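6-phospho-beta-d glycosidase (Streptococcus pyogenes, PDB 5FOO) probably hydrolyses 6-phosphorylated beta-glucosides as a glycoside hydrolase of family 1, with 6-phosphocyclophellitol bound in its active-site pocket. Local coordinates at residues 168-172 against 173-177; 245-248 against 249-253; 325-328 against 329-333. The protein carries 1 engineered substitution. All coordinates share one frame; numbering follows the deposited sequence.

Contact 1. Residues 168-172 against 173-177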
ATOM      1  N   VAL A 168       7.020  -0.655  -4.780  1.00 25.96           N
ATOM      2  CA  VAL A 168       6.489   0.471  -5.539  1.00 26.90           C
ATOM      3  C   VAL A 168       7.344   1.746  -5.317  1.00 28.42           C
ATOM      4  O   VAL A 168       7.543   2.511  -6.230  1.00 29.17           O
ATOM      5  CB  VAL A 168       4.987   0.740  -5.265  1.00 27.35           C
ATOM      6  CG1 VAL A 168       4.510   1.975  -5.986  1.00 25.77           C
ATOM      7  CG2 VAL A 168       4.134  -0.478  -5.689  1.00 28.48           C
ATOM      8  N   VAL A 169       7.840   1.971  -4.114  1.00 28.23           N
ATOM      9  CA  VAL A 169       8.785   3.060  -3.871  1.00 26.07           C
ATOM     10  C   VAL A 169      10.120   2.841  -4.647  1.00 25.56           C
ATOM     11  O   VAL A 169      10.673   3.797  -5.215  1.00 25.95           O
ATOM     12  CB  VAL A 169       9.095   3.167  -2.373  1.00 26.45           C
ATOM     13  CG1 VAL A 169      10.233   4.133  -2.100  1.00 30.25           C
ATOM     14  CG2 VAL A 169       7.866   3.654  -1.628  1.00 25.07           C
ATOM     15  N   VAL A 170      10.648   1.624  -4.587  1.00 23.99           N
ATOM     16  CA  VAL A 170      11.852   1.277  -5.252  1.00 25.73           C
ATOM     17  C   VAL A 170      11.666   1.543  -6.765  1.00 30.57           C
ATOM     18  O   VAL A 170      12.510   2.172  -7.362  1.00 27.64           O
ATOM     19  CB  VAL A 170      12.121  -0.199  -5.101  1.00 27.65           C
ATOM     20  CG1 VAL A 170      13.230  -0.684  -6.053  1.00 27.91           C
ATOM     21  CG2 VAL A 170      12.477  -0.562  -3.675  1.00 27.02           C
ATOM     22  N   GLU A 171      10.565   1.049  -7.349  1.00 27.71           N
ATOM     23  CA  GLU A 171      10.307   1.181  -8.760  1.00 29.66           C
ATOM     24  C   GLU A 171       9.997   2.599  -9.154  1.00 33.32           C
ATOM     25  O   GLU A 171      10.673   3.145 -10.057  1.00 26.52           O
ATOM     26  CB  GLU A 171       9.245   0.176  -9.262  1.00 34.38           C
ATOM     27  CG  GLU A 171       9.915  -1.214  -9.273  1.00 39.41           C
ATOM     28  CD  GLU A 171       9.087  -2.387  -9.839  0.70 49.10           C
ATOM     29  OE1 GLU A 171       7.854  -2.142 -10.036  1.00 46.96           O
ATOM     30  OE2 GLU A 171       9.706  -3.537 -10.070  1.00 39.36           O
ATOM     31  N   GLY A 172       9.074   3.228  -8.421  1.00 29.42           N
ATOM     32  CA  GLY A 172       8.685   4.622  -8.649  1.00 27.88           C
ATOM     33  C   GLY A 172       9.821   5.623  -8.630  1.00 30.36           C
ATOM     34  O   GLY A 172       9.939   6.461  -9.586  1.00 33.98           O
ATOM     35  N   SER A 173      10.642   5.568  -7.584  1.00 26.17           N
ATOM     36  CA  SER A 173      11.704   6.514  -7.382  1.00 28.79           C
ATOM     37  C   SER A 173      12.964   6.186  -8.220  1.00 31.98           C
ATOM     38  O   SER A 173      13.695   7.098  -8.659  1.00 29.56           O
ATOM     39  CB  SER A 173      12.053   6.655  -5.864  1.00 30.19           C
ATOM     40  OG  SER A 173      11.135   7.541  -5.173  1.00 30.24           O
ATOM     41  N   TYR A 174      13.235   4.909  -8.443  1.00 29.04           N
ATOM     42  CA  TYR A 174      14.546   4.533  -8.965  1.00 29.39           C
ATOM     43  C   TYR A 174      14.584   3.698 -10.264  1.00 30.31           C
ATOM     44  O   TYR A 174      15.650   3.419 -10.712  1.00 26.62           O
ATOM     45  CB  TYR A 174      15.373   3.882  -7.857  1.00 27.61           C
ATOM     46  CG  TYR A 174      15.701   4.843  -6.691  1.00 28.99           C
ATOM     47  CD1 TYR A 174      16.753   5.718  -6.785  1.00 28.21           C
ATOM     48  CD2 TYR A 174      14.901   4.892  -5.506  1.00 26.68           C
ATOM     49  CE1 TYR A 174      17.064   6.615  -5.767  1.00 31.54           C
ATOM     50  CE2 TYR A 174      15.217   5.772  -4.451  1.00 28.46           C
ATOM     51  CZ  TYR A 174      16.302   6.636  -4.573  1.00 29.04           C
ATOM     52  OH  TYR A 174      16.631   7.544  -3.592  1.00 25.94           O
ATOM     53  N   LEU A 175      13.439   3.334 -10.855  1.00 30.35           N
ATOM     54  CA  LEU A 175      13.398   2.485 -12.089  1.00 34.45           C
ATOM     55  C   LEU A 175      12.465   3.026 -13.177  1.00 34.56           C
ATOM     56  O   LEU A 175      12.861   3.142 -14.307  1.00 32.56           O
ATOM     57  CB  LEU A 175      13.014   1.017 -11.783  1.00 32.63           C
ATOM     58  CG  LEU A 175      14.097   0.280 -10.964  1.00 35.89           C
ATOM     59  CD1 LEU A 175      13.579  -1.052 -10.374  1.00 34.04           C
ATOM     60  CD2 LEU A 175      15.377   0.040 -11.757  1.00 34.41           C
ATOM     61  N   MET A 176      11.241   3.401 -12.823  1.00 37.06           N
ATOM     62  CA  MET A 176      10.170   3.596 -13.790  1.00 36.29           C
ATOM     63  C   MET A 176       9.621   4.998 -13.832  1.00 33.24           C
ATOM     64  O   MET A 176       8.614   5.228 -14.470  1.00 29.27           O
ATOM     65  CB  MET A 176       9.018   2.630 -13.458  1.00 40.38           C
ATOM     66  CG  MET A 176       9.392   1.150 -13.336  1.00 51.85           C
ATOM     67  SD  MET A 176       9.699   0.338 -14.922  1.00 78.26           S
ATOM     68  CE  MET A 176       8.066   0.237 -15.726  1.00 67.36           C
ATOM     69  N   GLN A 177      10.212   5.916 -13.078  1.00 31.65           N
ATOM     70  CA  GLN A 177       9.899   7.347 -13.166  1.00 32.04           C
ATOM     71  C   GLN A 177       8.495   7.816 -12.779  1.00 29.70           C
ATOM     72  O   GLN A 177       7.977   8.705 -13.383  1.00 30.17           O
ATOM     73  CB  GLN A 177      10.336   7.894 -14.540  1.00 32.56           C
ATOM     74  CG  GLN A 177      11.759   7.513 -14.874  1.00 34.04           C
ATOM     75  CD  GLN A 177      12.187   8.066 -16.241  1.00 42.25           C
ATOM     76  OE1 GLN A 177      12.303   7.331 -17.201  1.00 33.98           O
ATOM     77  NE2 GLN A 177      12.423   9.344 -16.307  1.00 40.21           N
TER
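Val-170 O lies at the edge of the Tyr-174 ring, near its plane, while Val-169 O lies oblique to it; the nearest point of the side chain is CB, 3.4 Å from Val-170 O. These residues form the C-terminal end of helix 166-174, which follows the fourth barrel strand of the TIM-barrel fold of family 1. The Tyr-174 side chain touches Ala-189 and Val-192 of helix 186-208, and its hydroxyl is hydrogen-bonded to Glu-134. Helical bonding is still regular at Ser-173, whose N donates to Val-169 O at 3.0 Å, nearly straight at 160°. One residue on, the bond from Tyr-174 N to Val-170 O is more bent (137°), and its donor stands above the carbonyl plane. At the helix end the Glu-171 carbonyl oxygen is gripped twice, by Leu-175 N and Met-176 N, which reach it from opposite faces of its plane, as the chain leaves helical angles at Leu-175. The Glu-171 side chain, extended beyond CG (chi2 -176°), runs past Leu-175 and presents its carboxylate to Trp-247. The shaft of this glutamate is met by one methyl, Leu-175 CD1 lying 3.8 Å from Glu-171 CG, and the same CD1 stands 4.4 Å from Val-170 CG1.

Contact 2. Residues 245-248 against 249-253; sequences ELWN and NDLFM
This is a local contact between successive turns within helix 235-258, where the coil widens into a pi-type turn at 246-248. The carbonyl oxygen of Glu-245 accepts both Asn-249 N and Asp-250 N, each at 2.9 Å and from opposite faces of its plane; the second bond is the straighter, at 169°. Leu-251 N adds a weak bond to Leu-246 O. Where the widened turn leaves Trp-247 O without a direct backbone donor in the next turn, a water steps in: it donates to Trp-247 O at 2.8 Å and accepts from Phe-252 N at 3.0 Å. The helix belongs to the outer layer of the TIM barrel, after strand 218-224, and packs there against helices 166-174 and 186-208. Trp-247 and Leu-251 run alongside each other in the same direction, both with CG anti to the backbone N (chi1 176° and -169°), which carries Leu-251 CD1 to 4.0 Å from Trp-247 CZ3. The indole NE1 has Glu-171 as its partner, and Trp-317 meets the indole edge-to-face. Leu-251 also lays CD2 over the centre of one face of the Phe-252 ring, 4.0 Å above its plane. On another flank of the helix, Leu-246 CD2 comes to 3.5 Å from Asp-250 OD2.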
ATOM      1  N   GLU A 245       8.829 -13.016 -10.273  1.00 30.40           N
ATOM      2  CA  GLU A 245       8.330 -13.319  -8.906  1.00 31.54           C
ATOM      3  C   GLU A 245       9.414 -13.111  -7.922  1.00 29.31           C
ATOM      4  O   GLU A 245       9.177 -12.473  -6.904  1.00 27.21           O
ATOM      5  CB  GLU A 245       7.743 -14.718  -8.789  1.00 31.35           C
ATOM      6  CG  GLU A 245       6.577 -14.843  -9.768  1.00 38.85           C
ATOM      7  CD  GLU A 245       5.308 -15.400  -9.228  1.00 42.85           C
ATOM      8  OE1 GLU A 245       5.364 -16.004  -8.170  1.00 50.89           O
ATOM      9  OE2 GLU A 245       4.261 -15.231  -9.899  1.00 40.09           O
ATOM     10  N   LEU A 246      10.618 -13.587  -8.232  1.00 28.14           N
ATOM     11  CA  LEU A 246      11.730 -13.416  -7.290  1.00 30.47           C
ATOM     12  C   LEU A 246      11.917 -11.979  -6.826  1.00 29.44           C
ATOM     13  O   LEU A 246      12.146 -11.743  -5.630  1.00 29.43           O
ATOM     14  CB  LEU A 246      13.076 -13.877  -7.837  1.00 31.41           C
ATOM     15  CG  LEU A 246      13.426 -15.336  -7.910  1.00 36.30           C
ATOM     16  CD1 LEU A 246      14.778 -15.440  -8.606  1.00 37.13           C
ATOM     17  CD2 LEU A 246      13.516 -15.920  -6.513  1.00 38.36           C
ATOM     18  N   TRP A 247      11.906 -11.055  -7.798  1.00 28.23           N
ATOM     19  CA  TRP A 247      12.051  -9.643  -7.573  1.00 28.39           C
ATOM     20  C   TRP A 247      10.772  -9.007  -7.007  1.00 28.34           C
ATOM     21  O   TRP A 247      10.827  -8.394  -5.959  1.00 28.97           O
ATOM     22  CB  TRP A 247      12.504  -8.901  -8.876  1.00 27.11           C
ATOM     23  CG  TRP A 247      12.566  -7.433  -8.728  1.00 23.60           C
ATOM     24  CD1 TRP A 247      11.624  -6.549  -9.176  1.00 23.99           C
ATOM     25  CD2 TRP A 247      13.608  -6.635  -8.133  1.00 24.26           C
ATOM     26  NE1 TRP A 247      11.975  -5.285  -8.853  1.00 25.28           N
ATOM     27  CE2 TRP A 247      13.183  -5.307  -8.185  1.00 24.94           C
ATOM     28  CE3 TRP A 247      14.832  -6.916  -7.520  1.00 25.04           C
ATOM     29  CZ2 TRP A 247      13.936  -4.279  -7.700  1.00 24.26           C
ATOM     30  CZ3 TRP A 247      15.577  -5.893  -7.047  1.00 24.72           C
ATOM     31  CH2 TRP A 247      15.130  -4.583  -7.121  1.00 24.39           C
ATOM     32  N   ASN A 248       9.667  -9.091  -7.727  1.00 30.31           N
ATOM     33  CA  ASN A 248       8.477  -8.302  -7.376  1.00 32.88           C
ATOM     34  C   ASN A 248       7.748  -8.815  -6.118  1.00 29.26           C
ATOM     35  O   ASN A 248       7.050  -8.050  -5.481  1.00 32.63           O
ATOM     36  CB  ASN A 248       7.475  -8.174  -8.544  1.00 32.00           C
ATOM     37  CG  ASN A 248       8.067  -7.421  -9.723  1.00 37.39           C
ATOM     38  OD1 ASN A 248       8.186  -6.194  -9.692  1.00 36.73           O
ATOM     39  ND2 ASN A 248       8.534  -8.163 -10.736  1.00 37.79           N
ATOM     40  N   ASN A 249       7.900 -10.096  -5.808  1.00 27.29           N
ATOM     41  CA  ASN A 249       7.211 -10.722  -4.682  1.00 31.17           C
ATOM     42  C   ASN A 249       8.183 -11.215  -3.604  1.00 31.25           C
ATOM     43  O   ASN A 249       8.088 -10.764  -2.446  1.00 26.59           O
ATOM     44  CB  ASN A 249       6.280 -11.832  -5.161  1.00 30.70           C
ATOM     45  CG  ASN A 249       5.183 -11.281  -6.064  1.00 34.83           C
ATOM     46  OD1 ASN A 249       4.922 -10.083  -6.062  1.00 42.78           O
ATOM     47  ND2 ASN A 249       4.545 -12.120  -6.794  1.00 31.78           N
ATOM     48  N   ASP A 250       9.105 -12.099  -3.987  1.00 29.70           N
ATOM     49  CA  ASP A 250       9.908 -12.824  -3.007  1.00 27.34           C
ATOM     50  C   ASP A 250      10.820 -11.988  -2.157  1.00 29.42           C
ATOM     51  O   ASP A 250      10.959 -12.289  -0.963  1.00 26.80           O
ATOM     52  CB  ASP A 250      10.709 -13.908  -3.638  1.00 29.19           C
ATOM     53  CG  ASP A 250       9.877 -14.979  -4.246  1.00 34.06           C
ATOM     54  OD1 ASP A 250       8.626 -14.871  -4.338  1.00 39.47           O
ATOM     55  OD2 ASP A 250      10.497 -15.922  -4.704  1.00 46.10           O
ATOM     56  N   LEU A 251      11.446 -10.952  -2.733  1.00 29.22           N
ATOM     57  CA  LEU A 251      12.433 -10.141  -2.004  1.00 28.78           C
ATOM     58  C   LEU A 251      11.769  -9.691  -0.673  1.00 29.21           C
ATOM     59  O   LEU A 251      12.234  -9.998   0.400  1.00 28.74           O
ATOM     60  CB  LEU A 251      12.860  -8.924  -2.843  1.00 27.21           C
ATOM     61  CG  LEU A 251      14.061  -8.111  -2.360  1.00 27.89           C
ATOM     62  CD1 LEU A 251      14.479  -7.038  -3.389  1.00 27.25           C
ATOM     63  CD2 LEU A 251      13.788  -7.408  -1.050  1.00 30.65           C
ATOM     64  N   PHE A 252      10.675  -8.965  -0.762  1.00 27.90           N
ATOM     65  CA  PHE A 252      10.104  -8.401   0.456  1.00 27.55           C
ATOM     66  C   PHE A 252       9.322  -9.452   1.297  1.00 26.03           C
ATOM     67  O   PHE A 252       9.292  -9.322   2.527  1.00 28.53           O
ATOM     68  CB  PHE A 252       9.255  -7.160   0.179  1.00 25.14           C
ATOM     69  CG  PHE A 252      10.060  -5.917  -0.140  1.00 25.96           C
ATOM     70  CD1 PHE A 252      10.821  -5.289   0.818  1.00 25.85           C
ATOM     71  CD2 PHE A 252      10.045  -5.368  -1.435  1.00 28.02           C
ATOM     72  CE1 PHE A 252      11.561  -4.128   0.534  1.00 27.37           C
ATOM     73  CE2 PHE A 252      10.818  -4.237  -1.749  1.00 28.97           C
ATOM     74  CZ  PHE A 252      11.560  -3.602  -0.757  1.00 27.87           C
ATOM     75  N   MET A 253       8.675 -10.424   0.654  1.00 24.74           N
ATOM     76  CA  MET A 253       7.944 -11.474   1.377  1.00 28.03           C
ATOM     77  C   MET A 253       8.858 -12.364   2.199  1.00 27.05           C
ATOM     78  O   MET A 253       8.577 -12.602   3.349  1.00 24.21           O
ATOM     79  CB  MET A 253       7.108 -12.343   0.477  1.00 28.25           C
ATOM     80  CG  MET A 253       5.831 -11.681  -0.006  1.00 30.92           C
ATOM     81  SD  MET A 253       4.576 -11.481   1.278  1.00 34.01           S
ATOM     82  CE  MET A 253       4.166 -13.197   1.582  1.00 27.59           C
TER
HETATM   83  O   HOH W   1       9.617  -8.170  -3.434  1.00 27.37           O

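Contact 3. Residues 325-328 against 329-333. Engineered in segment 329-333: His-331 (natural residue Arg).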
ATOM      1  N   PRO A 325       6.482  -7.146 -19.901  1.00 32.13           N
ATOM      2  CA  PRO A 325       5.046  -7.257 -19.704  1.00 31.44           C
ATOM      3  C   PRO A 325       4.402  -7.991 -20.844  1.00 33.59           C
ATOM      4  O   PRO A 325       4.824  -7.815 -21.972  1.00 32.45           O
ATOM      5  CB  PRO A 325       4.586  -5.788 -19.707  1.00 31.21           C
ATOM      6  CG  PRO A 325       5.742  -5.045 -19.199  1.00 35.10           C
ATOM      7  CD  PRO A 325       6.961  -5.773 -19.731  1.00 32.97           C
ATOM      8  N   TYR A 326       3.365  -8.797 -20.583  1.00 33.49           N
ATOM      9  CA  TYR A 326       2.673  -9.478 -21.642  1.00 31.34           C
ATOM     10  C   TYR A 326       1.183  -9.157 -21.558  1.00 37.04           C
ATOM     11  O   TYR A 326       0.619  -9.074 -20.457  1.00 37.03           O
ATOM     12  CB  TYR A 326       2.977 -10.964 -21.565  1.00 33.32           C
ATOM     13  CG  TYR A 326       2.116 -11.825 -22.440  1.00 32.59           C
ATOM     14  CD1 TYR A 326       2.255 -11.794 -23.827  1.00 38.52           C
ATOM     15  CD2 TYR A 326       1.113 -12.631 -21.896  1.00 35.07           C
ATOM     16  CE1 TYR A 326       1.466 -12.607 -24.635  1.00 37.76           C
ATOM     17  CE2 TYR A 326       0.292 -13.417 -22.687  1.00 33.30           C
ATOM     18  CZ  TYR A 326       0.474 -13.377 -24.062  1.00 34.39           C
ATOM     19  OH  TYR A 326      -0.285 -14.136 -24.860  1.00 33.89           O
ATOM     20  N   LEU A 327       0.553  -8.936 -22.707  1.00 36.87           N
ATOM     21  CA  LEU A 327      -0.893  -8.784 -22.779  1.00 41.50           C
ATOM     22  C   LEU A 327      -1.499 -10.043 -23.390  1.00 39.65           C
ATOM     23  O   LEU A 327      -1.061 -10.501 -24.439  1.00 42.21           O
ATOM     24  CB  LEU A 327      -1.291  -7.515 -23.545  1.00 46.75           C
ATOM     25  CG  LEU A 327      -1.656  -6.310 -22.669  0.70 49.72           C
ATOM     26  CD1 LEU A 327      -0.410  -5.607 -22.087  0.70 49.83           C
ATOM     27  CD2 LEU A 327      -2.539  -5.383 -23.499  0.70 53.84           C
ATOM     28  N   MET A 328      -2.489 -10.599 -22.696  1.00 35.84           N
ATOM     29  CA  MET A 328      -3.098 -11.865 -23.049  1.00 39.21           C
ATOM     30  C   MET A 328      -4.293 -11.527 -23.980  1.00 36.26           C
ATOM     31  O   MET A 328      -5.233 -10.849 -23.553  1.00 32.52           O
ATOM     32  CB  MET A 328      -3.583 -12.635 -21.792  1.00 37.60           C
ATOM     33  CG  MET A 328      -4.207 -14.002 -22.048  1.00 36.20           C
ATOM     34  SD  MET A 328      -4.939 -14.786 -20.591  1.00 42.19           S
ATOM     35  CE  MET A 328      -6.241 -13.693 -20.026  1.00 42.15           C
ATOM     36  N   PRO A 329      -4.251 -12.001 -25.235  1.00 34.72           N
ATOM     37  CA  PRO A 329      -5.437 -11.840 -26.059  1.00 36.27           C
ATOM     38  C   PRO A 329      -6.736 -12.368 -25.400  1.00 34.55           C
ATOM     39  O   PRO A 329      -6.763 -13.456 -24.867  1.00 35.36           O
ATOM     40  CB  PRO A 329      -5.071 -12.622 -27.358  1.00 37.94           C
ATOM     41  CG  PRO A 329      -3.541 -12.734 -27.352  1.00 37.00           C
ATOM     42  CD  PRO A 329      -3.190 -12.815 -25.902  1.00 37.68           C
ATOM     43  N   GLY A 330      -7.824 -11.602 -25.430  1.00 35.26           N
ATOM     44  CA  GLY A 330      -9.060 -12.029 -24.785  1.00 33.42           C
ATOM     45  C   GLY A 330      -9.142 -11.629 -23.291  1.00 35.22           C
ATOM     46  O   GLY A 330     -10.115 -11.945 -22.648  1.00 38.45           O
ATOM     47  N   HIS A 331      -8.207 -10.843 -22.743  1.00 34.47           N
ATOM     48  CA  HIS A 331      -8.296 -10.496 -21.300  1.00 37.03           C
ATOM     49  C   HIS A 331      -9.467  -9.565 -21.061  1.00 36.24           C
ATOM     50  O   HIS A 331      -9.864  -8.818 -21.962  1.00 32.78           O
ATOM     51  CB  HIS A 331      -6.996  -9.874 -20.752  1.00 37.98           C
ATOM     52  CG  HIS A 331      -6.623  -8.569 -21.389  1.00 39.21           C
ATOM     53  ND1 HIS A 331      -5.881  -8.496 -22.536  1.00 44.84           N
ATOM     54  CD2 HIS A 331      -6.915  -7.298 -21.056  1.00 42.68           C
ATOM     55  CE1 HIS A 331      -5.746  -7.240 -22.902  1.00 42.76           C
ATOM     56  NE2 HIS A 331      -6.369  -6.495 -22.021  1.00 44.38           N
ATOM     57  N   ARG A 332     -10.005  -9.586 -19.845  1.00 35.36           N
ATOM     58  CA  ARG A 332     -11.099  -8.663 -19.488  1.00 36.96           C
ATOM     59  C   ARG A 332     -10.410  -7.387 -19.036  1.00 33.61           C
ATOM     60  O   ARG A 332      -9.394  -7.466 -18.402  1.00 33.17           O
ATOM     61  CB  ARG A 332     -11.963  -9.216 -18.351  1.00 38.35           C
ATOM     62  CG  ARG A 332     -12.770 -10.485 -18.669  1.00 41.98           C
ATOM     63  CD  ARG A 332     -13.254 -11.091 -17.327  1.00 47.65           C
ATOM     64  NE  ARG A 332     -14.415 -10.378 -16.715  1.00 53.12           N
ATOM     65  CZ  ARG A 332     -14.717 -10.275 -15.389  1.00 54.65           C
ATOM     66  NH1 ARG A 332     -13.975 -10.809 -14.418  1.00 46.49           N
ATOM     67  NH2 ARG A 332     -15.802  -9.602 -15.018  1.00 58.64           N
ATOM     68  N   MET A 333     -10.969  -6.224 -19.323  1.00 34.16           N
ATOM     69  CA  MET A 333     -10.244  -4.975 -19.115  1.00 35.96           C
ATOM     70  C   MET A 333     -11.151  -3.829 -18.608  1.00 36.67           C
ATOM     71  O   MET A 333     -12.388  -3.764 -18.863  1.00 37.52           O
ATOM     72  CB  MET A 333      -9.519  -4.603 -20.417  1.00 45.62           C
ATOM     73  CG  MET A 333      -8.396  -3.586 -20.247  1.00 58.98           C
ATOM     74  SD  MET A 333      -7.968  -2.752 -21.807  1.00 72.50           S
ATOM     75  CE  MET A 333      -9.557  -2.165 -22.344  1.00 66.42           C
TER
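The imidazole of His-331, an engineered residue replacing arginine, turns its edge to the carbonyl oxygen of Met-328, which lies almost in the ring plane. ND1 donates to Met-328 O at 2.6 Å in a fairly straight bond (161°). The backbone N of the same histidine donates to that oxygen at 3.1 Å, from the opposite face of the carbonyl plane, and closes a type II beta turn from Met-328 to His-331. The ring can fold back this way because CG sits between the backbone N and the carbonyl carbon (chi1 63°). Gly-330 takes the third position of the turn with a positive phi (88°), a backbone shape that glycine accepts readily. Met-328 and His-331 pass one another running in opposing senses: the methionine chain bends at its last torsion and brings CE to 4.0 Å from His-331 CB. Leu-327 crosses the imidazole at a slant, its CD2 3.8 Å from His-331 CE1. Tyr-326 and Pro-329 meet at about a right angle, the phenol OH 3.4 Å from Pro-329 CD, while Met-328 N lies over one face of the tyrosine ring, toward its rim. This surface turn leads from strand 324-325 into strand 332-334, which pairs antiparallel with 339-341; Tyr-326 and Met-328 touch strand 302-305, and Met-328 and His-331 touch Glu-340.

Contacts 1, 2 and 3 come in that order along the chain, all within the family 1 TIM barrel. Contact 1 closes helix 166-174 and contact 2 lies on helix 235-258; their centres are about 15 Å apart and they touch, with Glu-171 OE2 probably hydrogen-bonded to Trp-247 NE1 at 3.1 Å and Val-170 and Leu-175 packing on the same indole. The helices, which come after barrel strands four and five, are thus joined through this indole. Contact 3 is a surface turn that runs into strand 332-334, its centre about 24 Å from that of contact 1 and about 23 Å from that of contact 2, touching neither. The bound 6-phosphocyclophellitol is about 10 Å from the Val-169 side chain.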